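Local coordinates for protein TRAP-T family transporter, DctP (Periplasmic binding) subunit (Sulfitobacter sp. NAS-14.1, PDB 4PF8) that binds beta-D-galacturonate and, as the periplasmic solute-binding subunit of a TRAP transporter, probably delivers it to the membrane components for uptake, at residues F106-K109 and Q113-E116. Sequence-based numbering, arbitrary orientation.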
ATOM      1  N   PHE A 106      -5.359   7.089 -10.212  1.00  8.84           N
ATOM      2  CA  PHE A 106      -4.597   7.493 -11.387  1.00  9.59           C
ATOM      3  C   PHE A 106      -3.728   8.727 -11.161  1.00 11.37           C
ATOM      4  O   PHE A 106      -3.365   9.408 -12.115  1.00 13.19           O
ATOM      5  CB  PHE A 106      -5.539   7.714 -12.585  1.00 11.48           C
ATOM      6  CG  PHE A 106      -6.354   6.508 -12.952  1.00  8.65           C
ATOM      7  CD1 PHE A 106      -5.776   5.414 -13.567  1.00 10.98           C
ATOM      8  CD2 PHE A 106      -7.709   6.463 -12.664  1.00 10.79           C
ATOM      9  CE1 PHE A 106      -6.532   4.295 -13.929  1.00 12.00           C
ATOM     10  CE2 PHE A 106      -8.449   5.357 -13.011  1.00 10.05           C
ATOM     11  CZ  PHE A 106      -7.857   4.271 -13.644  1.00 11.33           C
ATOM     12  N   VAL A 107      -3.368   9.013  -9.911  1.00  8.54           N
ATOM     13  CA  VAL A 107      -2.592  10.217  -9.627  1.00  9.95           C
ATOM     14  C   VAL A 107      -1.160  10.077 -10.166  1.00 11.27           C
ATOM     15  O   VAL A 107      -0.561  11.066 -10.590  1.00 14.15           O
ATOM     16  CB  VAL A 107      -2.640  10.594  -8.108  1.00 10.26           C
ATOM     17  CG1 VAL A 107      -1.737   9.706  -7.279  1.00 11.95           C
ATOM     18  CG2 VAL A 107      -2.286  12.055  -7.904  1.00 13.63           C
ATOM     19  N   PHE A 108      -0.631   8.856 -10.148  1.00  8.68           N
ATOM     20  CA  PHE A 108       0.672   8.541 -10.742  1.00  8.97           C
ATOM     21  C   PHE A 108       0.453   8.008 -12.161  1.00 11.13           C
ATOM     22  O   PHE A 108      -0.484   7.212 -12.420  1.00 13.27           O
ATOM     23  CB  PHE A 108       1.414   7.480  -9.926  1.00  9.25           C
ATOM     24  CG  PHE A 108       1.829   7.921  -8.541  1.00  9.05           C
ATOM     25  CD1 PHE A 108       2.861   8.813  -8.359  1.00 12.07           C
ATOM     26  CD2 PHE A 108       1.176   7.430  -7.438  1.00  9.65           C
ATOM     27  CE1 PHE A 108       3.244   9.213  -7.111  1.00 11.70           C
ATOM     28  CE2 PHE A 108       1.537   7.823  -6.174  1.00  9.25           C
ATOM     29  CZ  PHE A 108       2.580   8.713  -5.995  1.00 10.96           C
ATOM     30  N   LYS A 109       1.313   8.422 -13.083  1.00 11.73           N
ATOM     31  CA  LYS A 109       1.203   7.938 -14.466  1.00 13.22           C
ATOM     32  C   LYS A 109       1.683   6.504 -14.621  1.00 12.41           C
ATOM     33  O   LYS A 109       1.232   5.782 -15.516  1.00 15.88           O
ATOM     34  CB  LYS A 109       1.984   8.852 -15.386  1.00 20.29           C
ATOM     35  CG  LYS A 109       1.364  10.241 -15.425  1.00 27.60           C
ATOM     36  CD  LYS A 109       2.163  11.228 -16.251  1.00 36.09           C
ATOM     37  CE  LYS A 109       1.388  12.530 -16.383  1.00 34.88           C
ATOM     38  NZ  LYS A 109       1.684  13.231 -17.673  1.00 44.09           N
ATOM     39  N   GLN A 113       7.304   6.469 -12.462  1.00 11.78           N
ATOM     40  CA  GLN A 113       7.088   7.864 -12.113  1.00 12.85           C
ATOM     41  C   GLN A 113       6.884   7.984 -10.597  1.00 10.87           C
ATOM     42  O   GLN A 113       7.357   8.930  -9.977  1.00 13.33           O
ATOM     43  CB  GLN A 113       5.865   8.435 -12.818  1.00 15.28           C
ATOM     44  CG  GLN A 113       5.767   9.922 -12.621  1.00 16.56           C
ATOM     45  CD  GLN A 113       4.355  10.442 -12.616  1.00 22.16           C
ATOM     46  OE1 GLN A 113       3.446   9.786 -12.129  1.00 23.47           O
ATOM     47  NE2 GLN A 113       4.169  11.633 -13.153  1.00 26.01           N
HETATM   48  N   MSE A 114       6.191   7.023 -10.012  1.00  9.94           N
HETATM   49  CA  MSE A 114       6.013   7.001  -8.550  1.00 10.40           C
HETATM   50  C   MSE A 114       7.376   6.937  -7.858  1.00 10.42           C
HETATM   51  O   MSE A 114       7.624   7.682  -6.905  1.00 11.32           O
HETATM   52  CB  MSE A 114       5.087   5.862  -8.119  1.00 10.69           C
HETATM   53  CG  MSE A 114       4.876   5.745  -6.601  1.00 12.03           C
HETATM   54 SE   MSE A 114       6.278   4.804  -5.648  0.85 13.25          SE
HETATM   55  CE  MSE A 114       5.767   2.976  -6.094  1.00 15.70           C
ATOM     56  N   TYR A 115       8.310   6.120  -8.365  1.00 10.79           N
ATOM     57  CA  TYR A 115       9.638   6.070  -7.732  1.00 12.32           C
ATOM     58  C   TYR A 115      10.297   7.450  -7.798  1.00 11.87           C
ATOM     59  O   TYR A 115      10.852   7.935  -6.810  1.00 14.41           O
ATOM     60  CB  TYR A 115      10.600   5.112  -8.435  1.00 11.98           C
ATOM     61  CG  TYR A 115      10.439   3.613  -8.231  1.00 10.73           C
ATOM     62  CD1 TYR A 115       9.278   3.037  -7.741  1.00 12.73           C
ATOM     63  CD2 TYR A 115      11.488   2.764  -8.560  1.00 16.56           C
ATOM     64  CE1 TYR A 115       9.180   1.651  -7.587  1.00 10.87           C
ATOM     65  CE2 TYR A 115      11.400   1.405  -8.403  1.00 15.02           C
ATOM     66  CZ  TYR A 115      10.252   0.847  -7.932  1.00 12.75           C
ATOM     67  OH  TYR A 115      10.237  -0.520  -7.816  1.00 12.37           O
ATOM     68  N   GLU A 116      10.245   8.080  -8.969  1.00 13.42           N
ATOM     69  CA  GLU A 116      10.889   9.364  -9.179  1.00 14.06           C
ATOM     70  C   GLU A 116      10.338  10.415  -8.221  1.00 14.64           C
ATOM     71  O   GLU A 116      11.104  11.183  -7.626  1.00 15.87           O
ATOM     72  CB  GLU A 116      10.729   9.820 -10.633  1.00 17.69           C
TER
HETATM   73  O   HOH W   1       1.386  12.333 -12.174  1.00 22.25           O
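Gln113, in the first turn of helix 111-118, extends its side chain across to the loop that leads into it, where OE1 accepts a hydrogen bond from the backbone N of Lys109 (N to OE1 2.7 Å). The bond is nearly straight at hydrogen (163°), although the N lies above the carbonyl plane. A chi1 of -171°, which turns CG away from the backbone N, aims the amide at the loop, and NE2 donates to a water 3.0 Å away that also lies 2.8 Å from Val107 O. The aliphatic part of Lys109 runs past the same amide, its CD 3.7 Å from Gln113 NE2. Cut back to an alanine, this position would probably deprive the Lys109 N of its acceptor and the water of its NE2 donor. The backbone N of Gln113 is hydrogen-bonded to Ser110 OG, just ahead of the helix. Next along, selenomethionine Met114 sets its CG over one face of the Phe108 ring, 3.8 Å from the centroid and 9° off the normal, a CH-pi contact, while its CB approaches Phe108 CD1. The contact joins the loop after helix 89-92 to the start of helix 111-118, the side chain of Met114 about 11 Å from the bound galacturonate, with Phe108 on Val102, Val107 resting on helix 315-322, and Met114 against Pro233, just before strand 234-239.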